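Local atomic coordinates of RNA polymerase II subunit B1 CTD phosphatase RTR1 (PDB entry 5C2Y), a protein that removes phosphate from serines in the heptapeptide repeats of the RNA polymerase II C-terminal domain during transcription, and binds a zinc ion. Residues G57-P62 with E135-R140; D63-L68 with F127-L132. All coordinates share one frame; numbering follows the deposited sequence.

Overall arrangement
Contact 1 joins the loop between helices 50-56 and 62-74 to the loop segment 135-140, and contact 2 joins the start of helix 62-74 to the end of helix 119-129 and the turn that follows. Both segments of contact 2 fall, in sequence, between the two segments of contact 1, and the centres of the contacts lie about 10 Å apart. They meet where NE2 of Q129 lies 3.0 Å from O of P62, a probable hydrogen bond. The zinc ion, held by C78, C83, C117 and H121, is nearer contact 2: the Y65 side chain is about 10 Å from the metal and about 8 Å from the H121 side chain. Contact 1 lies away from this site.

Contact 1 of 2, residues G57-P62 with E135-R140; sequences GRFLTP and EALFAR
E135 meets T61 through its backbone, its carbonyl O lying 3.2 Å from CG2 of T61. The same oxygen accepts from both NE and NH2 of R140, so one side of the guanidinium closes on its own segment, with NH2 in the carbonyl plane at 2.7 Å from E135 O and NE above that plane. Next, A136 adds a marginal touch on the T61 methyl. L137 has CG anti to its backbone N (chi1 169°), and its CD1 reaches the F59 backbone and ring, 4.0 Å from CD1 of F59. R140 carries the polar part of the contact. Its chain, extended from CG to NE, brings the guanidinium to the carbonyls of G57, R58 and L60: NH1 is hydrogen-bonded to O of R58, the modelled 2.5 Å being doubtful as an exact length, and makes weak bonds to O of G57 and O of L60, while NH2 makes another weak one to L60 O at 3.1 Å. An alanine here would probably leave the carbonyls of R58, L60 and E135 without their guanidinium donor, weakening the polar tie between the two loops. T61 itself N-caps helix 62-74, its OG1 bonded to N of M64. Within the predicted RTR1-type zinc finger, the two loops pack against helix 28-42, where F59 touches I38 and L137 touches I34, while R58 turns to helix 151-157 and forms a salt bridge with D155.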
loop_
_atom_site.group_PDB
_atom_site.type_symbol
_atom_site.label_atom_id
_atom_site.label_comp_id
_atom_site.label_asym_id
_atom_site.label_seq_id
_atom_site.Cartn_x
_atom_site.Cartn_y
_atom_site.Cartn_z
ATOM N N GLY A 57 -2.590 -5.980 -1.942
ATOM C CA GLY A 57 -3.239 -5.537 -3.166
ATOM C C GLY A 57 -4.623 -6.099 -3.497
ATOM O O GLY A 57 -5.432 -5.396 -4.118
ATOM N N ARG A 58 -4.895 -7.348 -3.103
ATOM C CA ARG A 58 -6.219 -7.966 -3.276
ATOM C C ARG A 58 -7.348 -7.107 -2.752
ATOM O O ARG A 58 -8.472 -7.169 -3.261
ATOM C CB ARG A 58 -6.330 -9.301 -2.540
ATOM C CG ARG A 58 -5.313 -10.300 -2.884
ATOM C CD ARG A 58 -4.997 -11.121 -1.690
ATOM N NE ARG A 58 -3.957 -12.063 -2.040
ATOM C CZ ARG A 58 -4.203 -13.298 -2.446
ATOM N NH1 ARG A 58 -5.460 -13.733 -2.529
ATOM N NH2 ARG A 58 -3.195 -14.100 -2.751
ATOM N N PHE A 59 -7.037 -6.343 -1.706
ATOM C CA PHE A 59 -8.041 -5.728 -0.852
ATOM C C PHE A 59 -8.249 -4.262 -1.138
ATOM O O PHE A 59 -9.162 -3.656 -0.585
ATOM C CB PHE A 59 -7.642 -5.883 0.621
ATOM C CG PHE A 59 -7.483 -7.312 1.068
ATOM C CD1 PHE A 59 -8.594 -8.129 1.254
ATOM C CD2 PHE A 59 -6.231 -7.831 1.330
ATOM C CE1 PHE A 59 -8.445 -9.432 1.680
ATOM C CE2 PHE A 59 -6.083 -9.130 1.755
ATOM C CZ PHE A 59 -7.185 -9.931 1.927
ATOM N N LEU A 60 -7.393 -3.689 -1.983
ATOM C CA LEU A 60 -7.375 -2.244 -2.209
ATOM C C LEU A 60 -7.706 -1.831 -3.630
ATOM O O LEU A 60 -7.449 -2.551 -4.591
ATOM C CB LEU A 60 -6.008 -1.668 -1.853
ATOM C CG LEU A 60 -5.526 -2.001 -0.448
ATOM C CD1 LEU A 60 -4.222 -1.299 -0.185
ATOM C CD2 LEU A 60 -6.578 -1.592 0.555
ATOM N N THR A 61 -8.285 -0.647 -3.737
ATOM C CA THR A 61 -8.451 0.035 -5.000
ATOM C C THR A 61 -7.487 1.222 -4.967
ATOM O O THR A 61 -7.044 1.620 -3.882
ATOM C CB THR A 61 -9.894 0.503 -5.191
ATOM O OG1 THR A 61 -10.245 1.363 -4.101
ATOM C CG2 THR A 61 -10.851 -0.689 -5.212
ATOM N N PRO A 62 -7.138 1.778 -6.146
ATOM C CA PRO A 62 -6.299 2.974 -6.178
ATOM C C PRO A 62 -6.779 4.073 -5.229
ATOM O O PRO A 62 -5.963 4.752 -4.594
ATOM C CB PRO A 62 -6.414 3.409 -7.636
ATOM C CG PRO A 62 -6.488 2.142 -8.342
ATOM C CD PRO A 62 -7.394 1.288 -7.510
ATOM N N GLU A 135 -12.032 -2.388 -9.143
ATOM C CA GLU A 135 -13.152 -3.210 -8.742
ATOM C C GLU A 135 -13.278 -3.142 -7.231
ATOM O O GLU A 135 -12.279 -3.288 -6.524
ATOM C CB GLU A 135 -12.929 -4.640 -9.213
ATOM C CG GLU A 135 -14.154 -5.522 -9.268
ATOM C CD GLU A 135 -13.772 -6.969 -9.565
ATOM O OE1 GLU A 135 -12.576 -7.202 -9.875
ATOM O OE2 GLU A 135 -14.649 -7.863 -9.466
ATOM N N ALA A 136 -14.487 -2.909 -6.728
ATOM C CA ALA A 136 -14.690 -2.821 -5.281
ATOM C C ALA A 136 -14.441 -4.166 -4.611
ATOM O O ALA A 136 -14.672 -5.234 -5.191
ATOM C CB ALA A 136 -16.078 -2.330 -4.954
ATOM N N LEU A 137 -13.967 -4.094 -3.376
ATOM C CA LEU A 137 -13.539 -5.275 -2.659
ATOM C C LEU A 137 -14.631 -6.330 -2.541
ATOM O O LEU A 137 -14.365 -7.513 -2.745
ATOM C CB LEU A 137 -13.041 -4.883 -1.274
ATOM C CG LEU A 137 -12.815 -6.040 -0.317
ATOM C CD1 LEU A 137 -11.767 -6.985 -0.882
ATOM C CD2 LEU A 137 -12.405 -5.478 1.044
ATOM N N PHE A 138 -15.852 -5.908 -2.230
ATOM C CA PHE A 138 -16.947 -6.848 -2.042
ATOM C C PHE A 138 -17.246 -7.613 -3.337
ATOM O O PHE A 138 -17.709 -8.755 -3.297
ATOM C CB PHE A 138 -18.200 -6.120 -1.539
ATOM C CG PHE A 138 -19.053 -5.535 -2.629
ATOM C CD1 PHE A 138 -18.625 -4.429 -3.346
ATOM C CD2 PHE A 138 -20.301 -6.077 -2.919
ATOM C CE1 PHE A 138 -19.418 -3.877 -4.354
ATOM C CE2 PHE A 138 -21.101 -5.533 -3.926
ATOM C CZ PHE A 138 -20.652 -4.434 -4.644
ATOM N N ALA A 139 -16.969 -6.977 -4.476
ATOM C CA ALA A 139 -17.088 -7.614 -5.786
ATOM C C ALA A 139 -15.999 -8.674 -6.052
ATOM O O ALA A 139 -16.136 -9.509 -6.937
ATOM C CB ALA A 139 -17.058 -6.557 -6.868
ATOM N N ARG A 140 -14.919 -8.644 -5.282
ATOM C CA ARG A 140 -13.842 -9.612 -5.457
ATOM C C ARG A 140 -14.112 -10.860 -4.646
ATOM O O ARG A 140 -13.399 -11.140 -3.668
ATOM C CB ARG A 140 -12.506 -8.996 -5.046
ATOM C CG ARG A 140 -12.278 -7.627 -5.653
ATOM C CD ARG A 140 -11.039 -6.963 -5.095
ATOM N NE ARG A 140 -10.862 -5.655 -5.715
ATOM C CZ ARG A 140 -9.744 -4.944 -5.665
ATOM N NH1 ARG A 140 -8.689 -5.409 -5.006
ATOM N NH2 ARG A 140 -9.683 -3.767 -6.283
#

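Contact 2 of 2, residues D63-L68 with F127-L132; sequences DMYQDL and FYQVQL
Y65 lays its ring against that of Y128, with CE1 of Y65 3.5 Å from CD2 of Y128. The ring centroids are 5.2 Å apart and the planes inclined at 46°. Both tyrosines hold CG anti to the backbone N (chi1 179° for Y65), which sends each ring off its own helix toward the facing segment. Q129 packs on the Y65 ring with its aliphatic part: CB of Q129 is 3.7 Å from CD2 of Y65, and CG follows at 3.8 Å from the same CD2. At the root of the tyrosine, CD1 of L132 sits 3.7 Å from CB of Y65. Y65 is therefore touched by three residues of the opposing segment, and it accounts for most of the area that helix 62-74 buries here.

The polar exchange is slight. Beyond CG the Q129 chain is extended, carrying its amide to Q66, whose chain bends at chi2 (48°) to meet it; NE2 of Q129 lies 3.4 Å from OE1 of Q66, a weak hydrogen bond. The same NE2 also donates to O of P62. The hydroxyls of the tyrosines are engaged elsewhere, Y65 OH with S125 OG and Y128 OH with L53 O.

L132 reaches Y65 because a type I beta turn from Q129 to L132, closed by L132 N to Q129 O, folds the chain back. Both segments lie within the predicted RTR1-type zinc finger, and Y65 joins helix 62-74 to helix 119-129, the helix that carries the zinc ligand H121. Y65 also touches Y80 and P81, while M64 and L68 face helix 28-42.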
loop_
_atom_site.group_PDB
_atom_site.type_symbol
_atom_site.label_atom_id
_atom_site.label_comp_id
_atom_site.label_asym_id
_atom_site.label_seq_id
_atom_site.Cartn_x
_atom_site.Cartn_y
_atom_site.Cartn_z
ATOM N N ASP A 63 -8.094 4.221 -5.111
ATOM C CA ASP A 63 -8.656 5.265 -4.266
ATOM C C ASP A 63 -8.452 4.958 -2.801
ATOM O O ASP A 63 -8.058 5.838 -2.031
ATOM C CB ASP A 63 -10.129 5.451 -4.577
ATOM C CG ASP A 63 -10.375 5.573 -6.052
ATOM O OD1 ASP A 63 -10.319 6.719 -6.546
ATOM O OD2 ASP A 63 -10.572 4.520 -6.723
ATOM N N MET A 64 -8.690 3.711 -2.414
ATOM C CA MET A 64 -8.495 3.324 -1.023
ATOM C C MET A 64 -7.034 3.468 -0.632
ATOM O O MET A 64 -6.721 3.849 0.492
ATOM C CB MET A 64 -8.973 1.900 -0.776
ATOM C CG MET A 64 -10.474 1.775 -0.620
ATOM S SD MET A 64 -11.177 2.803 0.706
ATOM C CE MET A 64 -12.915 2.462 0.391
ATOM N N TYR A 65 -6.138 3.192 -1.568
ATOM C CA TYR A 65 -4.725 3.323 -1.279
ATOM C C TYR A 65 -4.412 4.799 -1.060
ATOM O O TYR A 65 -3.665 5.151 -0.149
ATOM C CB TYR A 65 -3.886 2.723 -2.403
ATOM C CG TYR A 65 -2.415 2.858 -2.173
ATOM C CD1 TYR A 65 -1.718 1.910 -1.444
ATOM C CD2 TYR A 65 -1.715 3.936 -2.680
ATOM C CE1 TYR A 65 -0.347 2.035 -1.228
ATOM C CE2 TYR A 65 -0.352 4.066 -2.470
ATOM C CZ TYR A 65 0.324 3.116 -1.744
ATOM O OH TYR A 65 1.672 3.255 -1.544
ATOM N N GLN A 66 -5.010 5.661 -1.877
ATOM C CA GLN A 66 -4.873 7.110 -1.686
ATOM C C GLN A 66 -5.235 7.523 -0.262
ATOM O O GLN A 66 -4.455 8.212 0.419
ATOM C CB GLN A 66 -5.744 7.881 -2.677
ATOM C CG GLN A 66 -5.396 9.355 -2.740
ATOM C CD GLN A 66 -3.889 9.562 -2.877
ATOM O OE1 GLN A 66 -3.291 9.200 -3.900
ATOM N NE2 GLN A 66 -3.265 10.139 -1.843
ATOM N N ASP A 67 -6.416 7.088 0.181
ATOM C CA ASP A 67 -6.868 7.324 1.543
ATOM C C ASP A 67 -5.853 6.835 2.583
ATOM O O ASP A 67 -5.607 7.504 3.573
ATOM C CB ASP A 67 -8.217 6.645 1.765
ATOM C CG ASP A 67 -9.366 7.423 1.154
ATOM O OD1 ASP A 67 -9.209 8.650 0.949
ATOM O OD2 ASP A 67 -10.427 6.802 0.890
ATOM N N LEU A 68 -5.262 5.670 2.352
ATOM C CA LEU A 68 -4.251 5.134 3.250
ATOM C C LEU A 68 -3.015 6.037 3.337
ATOM O O LEU A 68 -2.470 6.260 4.411
ATOM C CB LEU A 68 -3.845 3.733 2.795
ATOM C CG LEU A 68 -2.735 3.052 3.595
ATOM C CD1 LEU A 68 -3.096 2.908 5.078
ATOM C CD2 LEU A 68 -2.434 1.702 2.971
ATOM N N PHE A 127 3.885 3.568 -8.372
ATOM C CA PHE A 127 4.071 2.358 -9.167
ATOM C C PHE A 127 3.150 1.248 -8.671
ATOM O O PHE A 127 2.508 0.539 -9.453
ATOM C CB PHE A 127 5.531 1.937 -9.073
ATOM C CG PHE A 127 5.926 0.830 -10.005
ATOM C CD1 PHE A 127 5.816 -0.504 -9.616
ATOM C CD2 PHE A 127 6.452 1.120 -11.259
ATOM C CE1 PHE A 127 6.203 -1.528 -10.474
ATOM C CE2 PHE A 127 6.849 0.105 -12.118
ATOM C CZ PHE A 127 6.728 -1.219 -11.726
ATOM N N TYR A 128 3.086 1.104 -7.353
ATOM C CA TYR A 128 2.179 0.159 -6.702
ATOM C C TYR A 128 0.726 0.502 -6.977
ATOM O O TYR A 128 -0.037 -0.331 -7.448
ATOM C CB TYR A 128 2.430 0.161 -5.198
ATOM C CG TYR A 128 1.586 -0.780 -4.374
ATOM C CD1 TYR A 128 1.953 -2.113 -4.222
ATOM C CD2 TYR A 128 0.449 -0.329 -3.710
ATOM C CE1 TYR A 128 1.190 -2.979 -3.454
ATOM C CE2 TYR A 128 -0.320 -1.186 -2.936
ATOM C CZ TYR A 128 0.056 -2.507 -2.810
ATOM O OH TYR A 128 -0.695 -3.363 -2.036
ATOM N N GLN A 129 0.355 1.745 -6.701
ATOM C CA GLN A 129 -1.034 2.176 -6.745
ATOM C C GLN A 129 -1.752 2.019 -8.093
ATOM O O GLN A 129 -2.931 1.633 -8.140
ATOM C CB GLN A 129 -1.116 3.630 -6.326
ATOM C CG GLN A 129 -2.528 4.182 -6.414
ATOM C CD GLN A 129 -2.557 5.678 -6.283
ATOM O OE1 GLN A 129 -1.688 6.365 -6.820
ATOM N NE2 GLN A 129 -3.547 6.200 -5.566
ATOM N N VAL A 130 -1.059 2.330 -9.185
ATOM C CA VAL A 130 -1.684 2.344 -10.502
ATOM C C VAL A 130 -1.943 0.928 -11.018
ATOM O O VAL A 130 -2.592 0.735 -12.045
ATOM C CB VAL A 130 -0.810 3.107 -11.515
ATOM C CG1 VAL A 130 -0.610 4.553 -11.053
ATOM C CG2 VAL A 130 0.523 2.411 -11.670
ATOM N N GLN A 131 -1.435 -0.065 -10.303
ATOM C CA GLN A 131 -1.673 -1.453 -10.677
ATOM C C GLN A 131 -2.874 -2.034 -9.950
ATOM O O GLN A 131 -3.237 -3.191 -10.173
ATOM C CB GLN A 131 -0.465 -2.313 -10.362
ATOM C CG GLN A 131 0.794 -1.939 -11.072
ATOM C CD GLN A 131 1.922 -2.865 -10.675
ATOM O OE1 GLN A 131 1.782 -4.095 -10.761
ATOM N NE2 GLN A 131 3.037 -2.290 -10.199
ATOM N N LEU A 132 -3.464 -1.247 -9.055
ATOM C CA LEU A 132 -4.520 -1.750 -8.210
ATOM C C LEU A 132 -5.831 -1.706 -8.963
ATOM O O LEU A 132 -6.092 -0.779 -9.712
ATOM C CB LEU A 132 -4.612 -0.939 -6.922
ATOM C CG LEU A 132 -3.542 -1.118 -5.843
ATOM C CD1 LEU A 132 -3.722 -0.067 -4.762
ATOM C CD2 LEU A 132 -3.588 -2.519 -5.248
#